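NADH dehydrogenase, putative (Plasmodium falciparum, PDB 5JWC) probably oxidises NADH and passes the electrons through bound FAD to ubiquinone, as a type II NADH dehydrogenase that is inhibited by the quinolone RYL-552. Local coordinates at residues 239-244 and 460-465; 229-234 and 274-279; 246-251 and 468-473; 36-41 and 495-500. All blocks are in the same frame, centred on the assembly; numbering follows the deposited sequence.

Contact 1: residues 239-244 and 460-465; sequences PTFTQN and SLAYIG. With 4W0 (5-fluoro-3-methyl-2-{4-[4-(trifluoromethoxy)benzyl]phenyl}quinolin-4(1H)-one), chain M.
The backbones of Phe241 and Ser460 stay well apart, their CA atoms being 7.9 Å from each other, so the loop leading into helix 243-255 and the strand 460-465 meet through side chains and do not pair as strands. Phe241 spans the gap. With CG anti to its carbonyl carbon (chi1 -71°), the ring reaches the strand through its far end: CZ of Phe241 lies 3.7 Å from CB of Ser460 and 4.1 Å from CB of Ala462. Both CB atoms come to the ring obliquely, and CE1 of Phe241 also passes 4.2 Å from the backbone N of Leu461. Ser460 and Ala462 both point toward the loop, while Leu461 between them points away, to helix 484-495. Pro198 and Asp472 also touch the Phe241 side chain.

Farther along the strand, Tyr463 packs against one bound molecule of RYL-552. C2 of the quinolone stands 3.5 Å above the Tyr463 ring plane, over its centre, and the backbone N of Gly465 lies 3.4 Å from that plane on the opposite face, offset toward the rim. The ring is thus covered on both faces. Its OH, 3.3 Å from the quinolone N, is hydrogen-bonded to Asp209 and to the backbone N of His467, which would limit rotation of the ring.

Across the two segments the chemistry is apolar: a buried aromatic tip rests on small strand residues, which is consistent with a fit resting mainly on shape and van der Waals contact, and the polar interactions of the strand are directed to other partners.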
# COMPACT_ATOMS: atom_id res chain seq x y z
N PRO A 239 20.92 4.06 -24.65
CA PRO A 239 21.82 3.70 -25.75
C PRO A 239 21.19 2.78 -26.80
O PRO A 239 21.64 2.77 -27.94
CB PRO A 239 23.00 3.00 -25.04
CG PRO A 239 22.39 2.43 -23.78
CD PRO A 239 21.35 3.47 -23.36
N THR A 240 20.13 2.05 -26.45
CA THR A 240 19.46 1.18 -27.42
C THR A 240 18.43 1.91 -28.30
O THR A 240 17.85 1.32 -29.20
CB THR A 240 18.75 0.02 -26.73
OG1 THR A 240 17.67 0.54 -25.94
CG2 THR A 240 19.72 -0.77 -25.83
N PHE A 241 18.20 3.18 -28.00
CA PHE A 241 17.33 4.03 -28.82
C PHE A 241 18.24 4.71 -29.85
O PHE A 241 19.44 4.44 -29.90
CB PHE A 241 16.61 5.09 -27.95
CG PHE A 241 15.53 4.53 -27.06
CD1 PHE A 241 14.21 4.93 -27.21
CD2 PHE A 241 15.83 3.61 -26.06
CE1 PHE A 241 13.20 4.42 -26.38
CE2 PHE A 241 14.83 3.10 -25.23
CZ PHE A 241 13.52 3.50 -25.39
N THR A 242 17.69 5.62 -30.64
CA THR A 242 18.49 6.35 -31.63
C THR A 242 19.36 7.45 -31.02
O THR A 242 19.10 7.92 -29.90
CB THR A 242 17.60 6.99 -32.68
OG1 THR A 242 16.83 8.03 -32.08
CG2 THR A 242 16.66 5.94 -33.30
N GLN A 243 20.39 7.85 -31.76
CA GLN A 243 21.32 8.84 -31.28
C GLN A 243 20.62 10.16 -31.01
O GLN A 243 20.93 10.84 -30.03
CB GLN A 243 22.48 9.02 -32.27
CG GLN A 243 23.58 9.98 -31.80
CD GLN A 243 24.23 9.53 -30.49
OE1 GLN A 243 24.68 8.39 -30.35
NE2 GLN A 243 24.27 10.44 -29.51
N ASN A 244 19.67 10.53 -31.85
CA ASN A 244 18.90 11.75 -31.63
C ASN A 244 18.08 11.67 -30.33
O ASN A 244 17.95 12.67 -29.62
CB ASN A 244 17.98 12.04 -32.82
CG ASN A 244 18.69 12.75 -33.95
OD1 ASN A 244 19.68 13.46 -33.73
ND2 ASN A 244 18.20 12.59 -35.17
N SER A 460 9.86 0.82 -28.86
CA SER A 460 10.11 1.12 -27.46
C SER A 460 9.71 2.55 -27.14
O SER A 460 9.75 3.42 -28.02
CB SER A 460 11.58 0.93 -27.11
OG SER A 460 12.05 -0.34 -27.55
N LEU A 461 9.36 2.77 -25.88
CA LEU A 461 8.86 4.04 -25.39
C LEU A 461 9.58 4.38 -24.10
O LEU A 461 9.85 3.49 -23.29
CB LEU A 461 7.36 3.95 -25.08
CG LEU A 461 6.39 4.73 -25.93
CD1 LEU A 461 6.38 3.98 -27.26
CD2 LEU A 461 5.01 4.72 -25.32
N ALA A 462 9.84 5.66 -23.86
CA ALA A 462 10.38 6.07 -22.57
C ALA A 462 9.90 7.45 -22.16
O ALA A 462 9.85 8.37 -22.98
CB ALA A 462 11.91 6.02 -22.61
N TYR A 463 9.55 7.60 -20.88
CA TYR A 463 9.25 8.92 -20.32
C TYR A 463 10.52 9.55 -19.77
O TYR A 463 11.25 8.92 -18.99
CB TYR A 463 8.18 8.83 -19.23
CG TYR A 463 7.88 10.19 -18.65
CD1 TYR A 463 7.20 11.14 -19.40
CD2 TYR A 463 8.30 10.54 -17.37
CE1 TYR A 463 6.93 12.41 -18.89
CE2 TYR A 463 8.05 11.81 -16.85
CZ TYR A 463 7.35 12.73 -17.62
OH TYR A 463 7.08 13.99 -17.14
N ILE A 464 10.83 10.78 -20.18
CA ILE A 464 12.13 11.37 -19.82
C ILE A 464 12.03 12.70 -19.06
O ILE A 464 13.02 13.44 -18.92
CB ILE A 464 13.05 11.56 -21.07
CG1 ILE A 464 12.50 12.64 -22.02
CG2 ILE A 464 13.26 10.22 -21.82
CD1 ILE A 464 13.50 13.06 -23.09
N GLY A 465 10.84 12.99 -18.54
CA GLY A 465 10.67 14.11 -17.63
C GLY A 465 10.04 15.33 -18.27
O GLY A 465 10.18 15.58 -19.47
C1 4W0 M . 4.54 9.13 -17.24
C2 4W0 M . 4.78 10.26 -16.44
C3 4W0 M . 4.11 11.47 -16.71
C4 4W0 M . 3.21 11.57 -17.78
C5 4W0 M . 2.97 10.44 -18.58
C6 4W0 M . 3.62 9.23 -18.31
O1 4W0 M . 8.98 22.29 -13.63
C7 4W0 M . 2.50 12.87 -18.06
C8 4W0 M . 2.77 14.03 -17.23
C9 4W0 M . 3.73 13.91 -16.11
C10 4W0 M . 4.12 15.05 -15.19
C11 4W0 M . 4.77 16.18 -15.71
C12 4W0 M . 5.18 17.21 -14.87
C13 4W0 M . 4.96 17.07 -13.52
C14 4W0 M . 4.36 15.95 -13.00
C15 4W0 M . 3.95 14.93 -13.83
O2 4W0 M . 1.71 12.96 -18.97
N 4W0 M . 4.39 12.66 -15.86
C16 4W0 M . 5.34 18.08 -12.49
C17 4W0 M . 6.33 19.17 -12.82
C18 4W0 M . 7.59 18.86 -13.32
C19 4W0 M . 8.47 19.90 -13.60
C20 4W0 M . 8.09 21.23 -13.34
C21 4W0 M . 6.84 21.52 -12.83
C22 4W0 M . 5.96 20.49 -12.56
C23 4W0 M . 2.05 15.33 -17.53
F1 4W0 M . 2.10 10.53 -19.59
C24 4W0 M . 8.95 22.77 -14.95
F2 4W0 M . 9.38 21.80 -15.76
F3 4W0 M . 9.77 23.83 -15.05
F4 4W0 M . 7.69 23.12 -15.25

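Contact 2: residues 229-234 and 274-279; sequences SIIEGG and FHIQSS
Strand 227-232, in the parallel sheet of what is probably the NADH-binding, Rossmann-type domain, as in this family, meets strand 273-278 of a small antiparallel sheet, and Ile231 and Phe274 make the closest apolar approach of the join. The CA atoms of Ile231 and Ile276 are 8.6 Å apart, too far for backbone pairing, so these are two sheets in contact through their side chains. Ile231 and Phe274 extend from opposite directions: CD1 of Ile231 touches CE2 and CZ of Phe274, each at 3.6 Å, and lies oblique to the ring. A chi1 of 62°, with CG between the backbone N and the carbonyl carbon, brings the end of the Phe274 ring to CD1 of Ile231. The other branch, CG2 of Ile231, lies 4.3 Å from CG2 of Ile276, and Leu261 of strand 259-262 touches both isoleucines.

At Gly233 and Ser279 the contact turns polar. OG of Ser279 donates to the carbonyl O of Gly233 at 2.7 Å, in the carbonyl plane and on a lone pair, with a C=O...donor angle of 130°. Next to it, Gly234 N donates to OE2 of Glu232 at 3.0 Å, meeting the carboxylate from above its plane, while OE1 of Glu232 accepts from Gly196 N in the glycine-rich turn.

The chemistry therefore divides in two: a buried aliphatic-aromatic core joins the sheets, and one well-directed bond ties the loop at Gly233 to Ser279.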
# COMPACT_ATOMS: atom_id res chain seq x y z
N SER A 229 21.52 12.53 -9.56
CA SER A 229 22.53 12.18 -10.54
C SER A 229 22.16 10.85 -11.17
O SER A 229 21.66 9.97 -10.49
CB SER A 229 23.92 12.07 -9.88
OG SER A 229 24.27 13.28 -9.23
N ILE A 230 22.40 10.70 -12.47
CA ILE A 230 22.27 9.39 -13.11
C ILE A 230 23.64 8.97 -13.64
O ILE A 230 24.37 9.77 -14.22
CB ILE A 230 21.19 9.39 -14.23
CG1 ILE A 230 21.04 7.99 -14.85
CG2 ILE A 230 21.46 10.44 -15.29
CD1 ILE A 230 19.85 7.89 -15.81
N ILE A 231 24.00 7.72 -13.39
CA ILE A 231 25.34 7.24 -13.69
C ILE A 231 25.29 6.14 -14.74
O ILE A 231 24.54 5.16 -14.59
CB ILE A 231 26.01 6.71 -12.41
CG1 ILE A 231 26.22 7.86 -11.42
CG2 ILE A 231 27.35 6.04 -12.74
CD1 ILE A 231 25.78 7.53 -10.04
N GLU A 232 26.08 6.30 -15.80
CA GLU A 232 26.03 5.37 -16.92
C GLU A 232 27.43 5.18 -17.54
O GLU A 232 28.12 6.15 -17.83
CB GLU A 232 25.02 5.88 -17.96
CG GLU A 232 25.08 5.23 -19.35
CD GLU A 232 24.99 3.72 -19.34
OE1 GLU A 232 24.30 3.15 -18.45
OE2 GLU A 232 25.64 3.09 -20.21
N GLY A 233 27.83 3.92 -17.72
CA GLY A 233 29.15 3.60 -18.24
C GLY A 233 29.47 4.13 -19.63
O GLY A 233 30.59 4.60 -19.88
N GLY A 234 28.50 4.09 -20.54
CA GLY A 234 28.69 4.54 -21.91
C GLY A 234 28.42 6.02 -22.04
O GLY A 234 28.05 6.66 -21.06
N PHE A 274 29.61 6.63 -2.43
CA PHE A 274 30.04 5.59 -3.36
C PHE A 274 31.15 6.14 -4.26
O PHE A 274 31.36 7.36 -4.34
CB PHE A 274 28.86 5.04 -4.19
CG PHE A 274 28.18 6.06 -5.05
CD1 PHE A 274 27.18 6.88 -4.53
CD2 PHE A 274 28.50 6.19 -6.38
CE1 PHE A 274 26.54 7.82 -5.32
CE2 PHE A 274 27.87 7.13 -7.18
CZ PHE A 274 26.88 7.95 -6.64
N HIS A 275 31.87 5.24 -4.92
CA HIS A 275 32.96 5.66 -5.79
C HIS A 275 32.64 5.36 -7.24
O HIS A 275 32.16 4.29 -7.58
CB HIS A 275 34.27 4.97 -5.40
CG HIS A 275 34.95 5.60 -4.23
ND1 HIS A 275 34.67 5.24 -2.93
CD2 HIS A 275 35.88 6.58 -4.16
CE1 HIS A 275 35.41 5.97 -2.11
NE2 HIS A 275 36.15 6.79 -2.83
N ILE A 276 32.91 6.32 -8.10
CA ILE A 276 32.81 6.05 -9.52
C ILE A 276 34.14 6.20 -10.26
O ILE A 276 35.04 6.89 -9.81
CB ILE A 276 31.75 6.94 -10.21
CG1 ILE A 276 32.05 8.44 -10.02
CG2 ILE A 276 30.35 6.54 -9.73
CD1 ILE A 276 31.05 9.37 -10.73
N GLN A 277 34.20 5.58 -11.42
CA GLN A 277 35.37 5.43 -12.25
C GLN A 277 35.07 5.87 -13.70
O GLN A 277 34.04 5.51 -14.30
CB GLN A 277 35.78 4.00 -12.05
CG GLN A 277 36.85 3.48 -12.96
CD GLN A 277 38.02 2.77 -12.19
OE1 GLN A 277 37.85 2.02 -11.21
NE2 GLN A 277 39.25 2.96 -12.76
N SER A 278 35.88 6.80 -14.19
CA SER A 278 35.74 7.26 -15.58
C SER A 278 35.95 6.09 -16.54
O SER A 278 36.82 5.23 -16.34
CB SER A 278 36.72 8.38 -15.92
OG SER A 278 36.61 8.72 -17.30
N SER A 279 35.15 6.07 -17.59
CA SER A 279 35.27 5.06 -18.64
C SER A 279 36.31 5.49 -19.66
O SER A 279 36.80 4.69 -20.45
CB SER A 279 33.93 4.85 -19.34
OG SER A 279 32.92 4.44 -18.44

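Contact 3: residues 246-251 and 468-473; sequences SDFTKE and QVVADL
Phe248 sends its CB from helix 243-255 toward the strand 468-473, and its ring makes the contacts of residues 246-251 with that strand. CG stands anti to the backbone N (chi1 175°), which stretches the side chain out from the helix. One side of the ring then takes up Val470: CD2 of Phe248 is 3.7 Å from CG1 of Val470, and CE2 of Phe248 is 3.9 Å from the same methyl. At the tip, CZ of Phe248 comes 3.8 Å from OE1 of Gln468. Both partners lie at the ring's edge, near its plane, so it is the rim that faces the strand.

Gln468 arrives crosswise. Its side chain runs at about a right angle to Phe248, the amide plane is 84° from the ring plane, and a bend at chi2 (-57°) brings OE1 to the ring's CZ. The amide is also held by polar partners, OE1 accepting from Gly481 N and NE2 donating to Asn466 O, which should fix the rotation of the group that meets CZ. Val470, by contrast, slides past the phenylalanine in the opposite direction.

Ile464 of the adjoining strand also touches Phe248, so the ring bridges two neighbouring strands. This is helix-on-sheet packing: an aromatic residue of a helix in the probable NADH-binding, Rossmann-type domain rests on the three-stranded antiparallel sheet, formed by consecutive strands, of the C-terminal domain.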
# COMPACT_ATOMS: atom_id res chain seq x y z
N SER A 246 18.88 9.77 -27.67
CA SER A 246 19.89 9.88 -26.60
C SER A 246 20.32 11.32 -26.33
O SER A 246 20.40 11.75 -25.18
CB SER A 246 21.12 9.04 -26.94
OG SER A 246 20.79 7.67 -27.00
N ASP A 247 20.56 12.09 -27.39
CA ASP A 247 20.98 13.49 -27.21
C ASP A 247 19.86 14.32 -26.60
O ASP A 247 20.09 15.16 -25.75
CB ASP A 247 21.42 14.14 -28.52
CG ASP A 247 22.58 13.43 -29.18
OD1 ASP A 247 23.39 12.79 -28.48
OD2 ASP A 247 22.69 13.53 -30.42
N PHE A 248 18.64 14.12 -27.11
CA PHE A 248 17.48 14.85 -26.59
C PHE A 248 17.23 14.53 -25.11
O PHE A 248 16.88 15.42 -24.33
CB PHE A 248 16.24 14.54 -27.42
CG PHE A 248 14.98 15.17 -26.88
CD1 PHE A 248 14.90 16.54 -26.70
CD2 PHE A 248 13.88 14.39 -26.57
CE1 PHE A 248 13.74 17.12 -26.21
CE2 PHE A 248 12.73 14.96 -26.09
CZ PHE A 248 12.65 16.32 -25.90
N THR A 249 17.43 13.28 -24.73
CA THR A 249 17.27 12.86 -23.34
C THR A 249 18.30 13.53 -22.41
O THR A 249 17.93 14.05 -21.35
CB THR A 249 17.37 11.32 -23.20
OG1 THR A 249 16.37 10.70 -24.02
CG2 THR A 249 17.15 10.90 -21.76
N LYS A 250 19.57 13.52 -22.81
CA LYS A 250 20.63 14.16 -22.03
C LYS A 250 20.37 15.66 -21.89
O LYS A 250 20.58 16.26 -20.84
CB LYS A 250 22.01 13.96 -22.69
CG LYS A 250 23.12 14.81 -22.05
CD LYS A 250 24.52 14.32 -22.43
CE LYS A 250 24.73 12.84 -22.18
NZ LYS A 250 26.10 12.42 -22.61
N GLU A 251 19.90 16.26 -22.98
CA GLU A 251 19.57 17.67 -22.99
C GLU A 251 18.38 17.98 -22.10
O GLU A 251 18.37 19.00 -21.39
CB GLU A 251 19.32 18.10 -24.43
CG GLU A 251 18.68 19.44 -24.63
CD GLU A 251 18.42 19.69 -26.11
OE1 GLU A 251 17.28 20.09 -26.47
OE2 GLU A 251 19.35 19.43 -26.91
N GLN A 468 7.88 15.14 -21.40
CA GLN A 468 8.52 14.64 -22.61
C GLN A 468 8.60 13.10 -22.68
O GLN A 468 9.15 12.43 -21.79
CB GLN A 468 9.93 15.23 -22.74
CG GLN A 468 10.00 16.73 -22.55
CD GLN A 468 9.10 17.49 -23.52
OE1 GLN A 468 9.19 17.31 -24.73
NE2 GLN A 468 8.22 18.33 -22.98
N VAL A 469 8.02 12.56 -23.74
CA VAL A 469 8.09 11.15 -24.05
C VAL A 469 8.86 10.95 -25.36
O VAL A 469 8.67 11.70 -26.32
CB VAL A 469 6.69 10.52 -24.18
CG1 VAL A 469 6.77 9.14 -24.85
CG2 VAL A 469 6.01 10.42 -22.78
N VAL A 470 9.77 9.98 -25.37
CA VAL A 470 10.44 9.59 -26.61
C VAL A 470 10.00 8.18 -27.01
O VAL A 470 9.62 7.37 -26.16
CB VAL A 470 11.96 9.64 -26.49
CG1 VAL A 470 12.41 11.06 -26.17
CG2 VAL A 470 12.44 8.66 -25.40
N ALA A 471 10.03 7.91 -28.31
CA ALA A 471 9.67 6.59 -28.79
C ALA A 471 10.50 6.24 -30.02
O ALA A 471 10.66 7.06 -30.93
CB ALA A 471 8.20 6.51 -29.10
N ASP A 472 11.02 5.02 -30.02
CA ASP A 472 11.81 4.48 -31.12
C ASP A 472 10.98 3.33 -31.69
O ASP A 472 10.95 2.25 -31.10
CB ASP A 472 13.17 4.01 -30.60
CG ASP A 472 14.03 3.36 -31.67
OD1 ASP A 472 15.07 2.76 -31.30
OD2 ASP A 472 13.68 3.42 -32.86
N LEU A 473 10.27 3.59 -32.78
CA LEU A 473 9.33 2.62 -33.35
C LEU A 473 9.76 2.19 -34.75
O LEU A 473 10.63 2.82 -35.35
CB LEU A 473 7.93 3.23 -33.39
CG LEU A 473 7.43 3.75 -32.05
CD1 LEU A 473 6.19 4.58 -32.25
CD2 LEU A 473 7.12 2.58 -31.09

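Contact 4: residues 36-41 and 495-500; sequences SGWGGF and LLLSWK. With FAD (flavin-adenine dinucleotide), chain C.
The Trp38 and Phe41 rings both meet CD1 of Leu497, which lies at the edge of Phe41, near its plane, 3.9 Å from CE2, and oblique to the indole, 4.5 Å from CZ3 of Trp38. Phe63 stacks with Phe41 and meets Trp38 edge-to-face. At the other side of the indole, O4' of FAD lies near the ring plane, 3.4 Å from CD1 of Trp38, and NE1 of Trp38 is hydrogen-bonded to OG1 of Thr66. Phe41 reaches Leu497 with CG anti to its backbone N (chi1 -174°).

The same short segment grips the cofactor by its backbone. Trp38 N donates to O2A of FAD at 3.0 Å and Gly39 N to O1P at 2.8 Å, both nearly straight at 163°, while Ser36 N donates to O3B at 3.1 Å. Gly37 CA packs 3.2 Å from O5B of FAD. Amides at the start of a helix facing a pyrophosphate are the mark of the Rossmann-type GxGxxG turn.

Leu497 belongs to the link between helices 484-495 and 499-515, so this C-terminal connection packs its Leu497 against Trp38 and Phe41 of the FAD-binding helix 38-46, with helix 424-440 touching both Trp38 and Leu497.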
# COMPACT_ATOMS: atom_id res chain seq x y z
N SER A 36 4.82 -16.33 -12.51
CA SER A 36 3.60 -15.56 -12.74
C SER A 36 3.93 -14.21 -13.39
O SER A 36 3.32 -13.19 -13.07
CB SER A 36 2.84 -15.34 -11.41
OG SER A 36 3.71 -14.86 -10.38
N GLY A 37 4.91 -14.21 -14.29
CA GLY A 37 5.36 -12.97 -14.88
C GLY A 37 4.90 -12.82 -16.31
O GLY A 37 3.90 -13.41 -16.70
N TRP A 38 5.64 -12.06 -17.11
CA TRP A 38 5.20 -11.80 -18.48
C TRP A 38 5.03 -13.09 -19.28
O TRP A 38 4.05 -13.25 -20.00
CB TRP A 38 6.16 -10.84 -19.19
CG TRP A 38 5.86 -9.38 -18.84
CD1 TRP A 38 6.48 -8.63 -17.90
CD2 TRP A 38 4.84 -8.56 -19.42
NE1 TRP A 38 5.93 -7.38 -17.85
CE2 TRP A 38 4.92 -7.30 -18.77
CE3 TRP A 38 3.88 -8.74 -20.42
CZ2 TRP A 38 4.08 -6.23 -19.11
CZ3 TRP A 38 3.04 -7.68 -20.75
CH2 TRP A 38 3.14 -6.45 -20.08
N GLY A 39 5.95 -14.02 -19.13
CA GLY A 39 5.80 -15.29 -19.81
C GLY A 39 4.71 -16.16 -19.20
O GLY A 39 3.76 -16.57 -19.89
N GLY A 40 4.85 -16.45 -17.91
CA GLY A 40 3.96 -17.38 -17.24
C GLY A 40 2.51 -16.94 -17.28
O GLY A 40 1.64 -17.73 -17.64
N PHE A 41 2.25 -15.69 -16.91
CA PHE A 41 0.89 -15.15 -16.88
C PHE A 41 0.27 -15.08 -18.27
O PHE A 41 -0.90 -15.45 -18.45
CB PHE A 41 0.88 -13.75 -16.21
CG PHE A 41 -0.50 -13.16 -16.01
CD1 PHE A 41 -1.47 -13.85 -15.32
CD2 PHE A 41 -0.81 -11.91 -16.51
CE1 PHE A 41 -2.75 -13.29 -15.13
CE2 PHE A 41 -2.09 -11.34 -16.32
CZ PHE A 41 -3.05 -12.04 -15.63
N LEU A 495 -1.96 -1.76 -23.74
CA LEU A 495 -1.10 -2.86 -23.32
C LEU A 495 -1.52 -3.48 -21.97
O LEU A 495 -1.22 -4.65 -21.70
CB LEU A 495 0.37 -2.41 -23.27
CG LEU A 495 0.90 -1.92 -24.63
CD1 LEU A 495 2.36 -1.47 -24.52
CD2 LEU A 495 0.75 -3.01 -25.70
N LEU A 496 -2.24 -2.71 -21.15
CA LEU A 496 -2.71 -3.25 -19.87
C LEU A 496 -3.62 -4.48 -20.11
O LEU A 496 -4.31 -4.55 -21.12
CB LEU A 496 -3.44 -2.15 -19.09
CG LEU A 496 -2.52 -1.06 -18.53
CD1 LEU A 496 -3.36 0.09 -17.96
CD2 LEU A 496 -1.56 -1.63 -17.46
N LEU A 497 -3.60 -5.45 -19.20
CA LEU A 497 -4.20 -6.76 -19.47
C LEU A 497 -5.61 -6.97 -18.90
O LEU A 497 -6.14 -8.08 -18.97
CB LEU A 497 -3.28 -7.86 -18.96
CG LEU A 497 -1.92 -7.81 -19.68
CD1 LEU A 497 -0.97 -8.79 -19.06
CD2 LEU A 497 -2.11 -8.13 -21.17
N SER A 498 -6.21 -5.92 -18.34
CA SER A 498 -7.59 -6.02 -17.86
C SER A 498 -8.25 -4.65 -17.86
O SER A 498 -7.56 -3.63 -17.81
CB SER A 498 -7.65 -6.62 -16.45
OG SER A 498 -7.13 -5.70 -15.51
N TRP A 499 -9.58 -4.64 -17.90
CA TRP A 499 -10.33 -3.40 -17.78
C TRP A 499 -10.17 -2.76 -16.41
O TRP A 499 -10.18 -1.54 -16.30
CB TRP A 499 -11.81 -3.66 -18.09
CG TRP A 499 -12.03 -3.97 -19.53
CD1 TRP A 499 -12.34 -5.19 -20.08
CD2 TRP A 499 -11.88 -3.07 -20.63
NE1 TRP A 499 -12.42 -5.08 -21.45
CE2 TRP A 499 -12.15 -3.79 -21.81
CE3 TRP A 499 -11.57 -1.70 -20.73
CZ2 TRP A 499 -12.11 -3.20 -23.07
CZ3 TRP A 499 -11.53 -1.12 -21.98
CH2 TRP A 499 -11.79 -1.87 -23.14
N LYS A 500 -10.04 -3.57 -15.36
CA LYS A 500 -9.75 -3.06 -14.02
C LYS A 500 -8.50 -2.17 -14.04
O LYS A 500 -8.51 -1.05 -13.53
CB LYS A 500 -9.56 -4.24 -13.03
CG LYS A 500 -9.28 -3.82 -11.57
CD LYS A 500 -7.77 -3.65 -11.30
CE LYS A 500 -6.99 -4.95 -11.54
NZ LYS A 500 -5.51 -4.73 -11.44
PA FAD C . 9.19 -12.09 -14.98
O1A FAD C . 10.14 -11.35 -14.07
O2A FAD C . 8.16 -11.22 -15.62
O5B FAD C . 8.48 -13.30 -14.18
C5B FAD C . 9.23 -14.29 -13.51
C4B FAD C . 8.26 -14.98 -12.56
O4B FAD C . 8.87 -16.15 -12.05
C3B FAD C . 7.92 -14.09 -11.37
O3B FAD C . 6.54 -14.24 -11.07
C2B FAD C . 8.70 -14.70 -10.23
O2B FAD C . 8.05 -14.50 -9.00
C1B FAD C . 8.67 -16.17 -10.66
N9A FAD C . 9.71 -17.02 -10.07
C8A FAD C . 11.01 -16.68 -9.78
N7A FAD C . 11.61 -17.79 -9.28
C5A FAD C . 10.73 -18.81 -9.25
C6A FAD C . 10.83 -20.12 -8.84
N6A FAD C . 12.01 -20.61 -8.43
N1A FAD C . 9.74 -20.95 -8.94
C2A FAD C . 8.55 -20.46 -9.45
N3A FAD C . 8.45 -19.14 -9.86
C4A FAD C . 9.52 -18.33 -9.75
N1 FAD C . 10.27 -4.98 -21.15
C2 FAD C . 9.73 -4.40 -22.26
O2 FAD C . 9.56 -5.07 -23.27
N3 FAD C . 9.35 -3.06 -22.25
C4 FAD C . 9.50 -2.29 -21.13
O4 FAD C . 9.15 -1.10 -21.15
C4X FAD C . 10.05 -2.87 -19.99
N5 FAD C . 10.22 -2.13 -18.84
C5X FAD C . 10.76 -2.74 -17.71
C6 FAD C . 10.92 -2.00 -16.55
C7 FAD C . 11.46 -2.58 -15.41
C7M FAD C . 11.63 -1.74 -14.17
C8 FAD C . 11.84 -3.92 -15.43
C8M FAD C . 12.43 -4.56 -14.21
C9 FAD C . 11.68 -4.66 -16.60
C9A FAD C . 11.14 -4.08 -17.74
N10 FAD C . 10.97 -4.81 -18.90
C10 FAD C . 10.42 -4.21 -20.01
C1' FAD C . 11.41 -6.24 -18.99
C2' FAD C . 10.38 -7.27 -18.59
O2' FAD C . 9.95 -6.99 -17.29
C3' FAD C . 11.08 -8.62 -18.57
O3' FAD C . 11.72 -8.87 -19.80
C4' FAD C . 10.00 -9.65 -18.29
O4' FAD C . 9.67 -9.51 -16.93
C5' FAD C . 10.46 -11.07 -18.58
O5' FAD C . 9.35 -11.92 -18.36
P FAD C . 9.56 -13.31 -17.57
O1P FAD C . 8.25 -14.07 -17.55
O2P FAD C . 10.70 -14.02 -18.24
O3P FAD C . 10.06 -12.88 -16.09

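In the fold
Contacts 1 and 3 form one interface: their centres are 4 Å apart, both use helix 243-255, and their strands 460-465 and 468-473 are neighbours in one antiparallel sheet, with Ala462 N 2.9 Å from Val470 O. Contact 2 lies about 19 Å from contact 1, centre to centre, and its strand 227-232 precedes that helix, so its segments alternate along the chain with those of both. Contact 4 closes the longest loop, enclosing the other three; its centre is about 24 Å from contact 1 and about 35 Å from contact 2, which lies on the opposite side of the chain's centre. The C-terminal domain thus meets the FAD turn and, beside one inhibitor site, the probable NADH-binding part.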